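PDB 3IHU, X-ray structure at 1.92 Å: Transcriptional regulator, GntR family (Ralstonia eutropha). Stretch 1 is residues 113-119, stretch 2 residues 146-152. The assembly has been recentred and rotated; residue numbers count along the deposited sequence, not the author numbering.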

# COMPACT_ATOMS: atom_id res chain seq x y z
N PRO A 113 -3.86 21.90 -9.00
CA PRO A 113 -2.91 20.89 -9.50
C PRO A 113 -3.03 19.50 -8.86
O PRO A 113 -2.81 18.48 -9.53
N GLN A 114 -3.33 19.46 -7.57
CA GLN A 114 -3.44 18.19 -6.84
C GLN A 114 -4.74 17.46 -7.22
O GLN A 114 -4.75 16.24 -7.38
N VAL A 115 -5.81 18.23 -7.36
CA VAL A 115 -7.09 17.72 -7.86
C VAL A 115 -6.91 17.07 -9.23
O VAL A 115 -7.39 15.95 -9.44
N GLN A 116 -6.16 17.73 -10.11
CA GLN A 116 -5.84 17.20 -11.44
C GLN A 116 -5.05 15.92 -11.37
O GLN A 116 -5.33 14.98 -12.11
N ALA A 117 -4.06 15.89 -10.49
CA ALA A 117 -3.33 14.66 -10.19
C ALA A 117 -4.26 13.58 -9.66
O ALA A 117 -4.17 12.44 -10.08
N LEU A 118 -5.18 13.91 -8.79
CA LEU A 118 -6.04 12.90 -8.17
C LEU A 118 -6.99 12.32 -9.23
O LEU A 118 -7.10 11.10 -9.41
N ARG A 119 -7.61 13.20 -10.00
CA ARG A 119 -8.49 12.79 -11.12
C ARG A 119 -7.73 11.98 -12.15
O ARG A 119 -8.22 10.94 -12.62
N ARG A 146 -0.34 8.28 -2.86
CA ARG A 146 0.61 9.36 -2.66
C ARG A 146 -0.01 10.76 -2.86
O ARG A 146 0.26 11.71 -2.11
N THR A 147 -0.88 10.90 -3.85
CA THR A 147 -1.55 12.19 -4.07
C THR A 147 -2.44 12.51 -2.88
O THR A 147 -2.43 13.65 -2.38
N LEU A 148 -3.16 11.51 -2.38
CA LEU A 148 -3.97 11.74 -1.20
C LEU A 148 -3.08 12.22 -0.07
O LEU A 148 -3.46 13.13 0.70
N LEU A 149 -1.89 11.64 0.03
CA LEU A 149 -0.97 12.00 1.13
C LEU A 149 -0.52 13.44 1.00
O LEU A 149 -0.57 14.19 1.97
N GLU A 150 -0.13 13.83 -0.20
CA GLU A 150 0.36 15.18 -0.45
C GLU A 150 -0.71 16.19 -0.20
O GLU A 150 -0.43 17.28 0.30
N MSE A 151 -1.94 15.82 -0.51
CA MSE A 151 -3.10 16.67 -0.28
C MSE A 151 -3.34 16.96 1.19
O MSE A 151 -3.66 18.08 1.55
N GLY A 152 -3.16 15.96 2.08
CA GLY A 152 -3.44 16.19 3.48
C GLY A 152 -2.27 16.83 4.22
O GLY A 152 -2.47 17.49 5.23

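How do these two helical segments lie against each other? They run nearly antiparallel, with an angle of 160° between their N-to-C directions and a closest axis approach of 9.6 Å, so the start of one faces the end of the other. The register follows from this: Gln-114 sits across from Met-151, and one turn along, Leu-118 sits across from Thr-147. Gln-114, Ala-117 and Leu-118 direct their CA-to-CB bonds toward the partner helix, the spacing expected of one helical face, while Val-115 and Gln-116 point away. About 353 Å² is buried in all, and the largest shares belong to Leu-118, Met-151 and Gln-114.

What does Leu-118 do in the contact? Its side chain has chi1 t and chi2 p. Both of its methyls lie close to Met-151 SE (Leu-118 CD2 at 4.1 Å, Leu-118 CD1 at 4.2 Å) and to Leu-148 CD2, where Leu-118 CD1 is the nearer at 3.5 Å, a close apolar contact. Leu-118 CD1 also lies 4.0 Å from Thr-147 CB. Leu-148 takes part although its CA-to-CB bond points away, because its extended side chain (chi1 m, chi2 t) brings its end back toward Leu-118.

How does Met-151, a selenomethionine here, reach the other helix from a sideways starting direction? Its chi angles run m, t, p, carrying the chain past Gln-114 to the selenium beside Leu-118. On the way, Met-151 CG passes 3.5 Å from Gln-114 OE1, a van der Waals approach between a carbon and the amide oxygen. The residue thus touches a polar group near its middle and an apolar one farther out, and it is buried in the structure as a whole.

Where do the polar atoms of Gln-114 find partners? With chi1 m and chi2 t, the side chain reaches obliquely across to the second helix and places its amide near the backbone of Glu-150. Gln-114 NE2 lies 3.5 Å from Glu-150 O, but no direct hydrogen bond joins them; a water bridges the two instead, accepting from Gln-114 NE2 at 3.2 Å and donating to Glu-150 O at 3.1 Å. No hydrogen bond crosses directly between the stretches. The carboxylate end of Glu-150 leads away from the contact; Glu-150 OE2 makes a long salt bridge within its own helix, 3.8 Å from Arg-146 NE, through charge alone.

What fills the space between the backbones near the leucine? Thr-147, with chi1 m, points toward the first helix and sets its CG2 methyl against it. Thr-147 CG2 lies 3.7 Å from both Ala-117 CB and Gln-114 O, and 3.9 Å from Leu-118 N. Since Leu-118 N already donates to Gln-114 O at 2.8 Å, the methyl packs against a satisfied turn of helix. The hydroxyl OG1 of Thr-147 is hydrogen-bonded elsewhere in the structure, and the short Ala-117 side chain adds its single methyl beside CG2.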

# COMPACT_ATOMS: atom_id res chain seq x y z
CB PRO A 113 -1.54 21.49 -9.16
CG PRO A 113 -1.77 22.91 -8.92
CD PRO A 113 -3.16 23.00 -8.33
CB GLN A 114 -3.39 18.43 -5.33
CG GLN A 114 -1.99 18.78 -4.82
CD GLN A 114 -2.01 19.15 -3.33
OE1 GLN A 114 -3.05 19.42 -2.77
NE2 GLN A 114 -0.86 19.12 -2.70
CB VAL A 115 -8.13 18.84 -7.90
CG1 VAL A 115 -9.38 18.42 -8.72
CG2 VAL A 115 -8.50 19.24 -6.50
CB GLN A 116 -5.03 18.20 -12.28
CG GLN A 116 -5.86 19.39 -12.75
CD GLN A 116 -5.10 20.29 -13.73
OE1 GLN A 116 -3.95 20.04 -14.10
NE2 GLN A 116 -5.77 21.35 -14.16
CB ALA A 117 -2.20 14.94 -9.19
CB LEU A 118 -6.78 13.44 -6.92
CG LEU A 118 -7.44 12.34 -6.12
CD1 LEU A 118 -6.32 11.57 -5.32
CD2 LEU A 118 -8.57 12.88 -5.22
CB ARG A 119 -9.19 14.03 -11.73
CG ARG A 119 -10.23 14.70 -10.74
CD ARG A 119 -11.10 15.80 -11.43
NE ARG A 119 -12.01 16.48 -10.51
CZ ARG A 119 -13.13 15.95 -9.99
NH1 ARG A 119 -13.53 14.70 -10.29
NH2 ARG A 119 -13.88 16.68 -9.18
CB ARG A 146 1.85 9.16 -3.56
CG ARG A 146 2.79 10.36 -3.69
CD ARG A 146 3.30 10.93 -2.34
NE ARG A 146 3.91 9.90 -1.49
CZ ARG A 146 5.21 9.60 -1.43
NH1 ARG A 146 6.09 10.24 -2.18
NH2 ARG A 146 5.63 8.65 -0.61
CB THR A 147 -2.36 12.16 -5.39
OG1 THR A 147 -1.53 11.62 -6.43
CG2 THR A 147 -2.79 13.50 -5.79
CB LEU A 148 -4.78 10.51 -0.77
CG LEU A 148 -5.90 10.06 -1.71
CD1 LEU A 148 -6.45 8.71 -1.20
CD2 LEU A 148 -6.99 11.20 -1.86
CB LEU A 149 0.23 11.07 1.13
CG LEU A 149 1.23 11.24 2.28
CD1 LEU A 149 0.63 10.95 3.69
CD2 LEU A 149 2.37 10.32 1.97
CB GLU A 150 0.91 15.33 -1.88
CG GLU A 150 2.15 14.50 -2.19
CD GLU A 150 3.26 14.66 -1.12
OE1 GLU A 150 3.58 15.82 -0.74
OE2 GLU A 150 3.80 13.62 -0.64
CB MSE A 151 -4.36 16.03 -0.93
CG MSE A 151 -4.45 16.25 -2.40
SE MSE A 151 -5.83 15.24 -3.29
CE MSE A 151 -7.16 16.64 -2.88
O HOH W 1 -0.32 20.35 0.25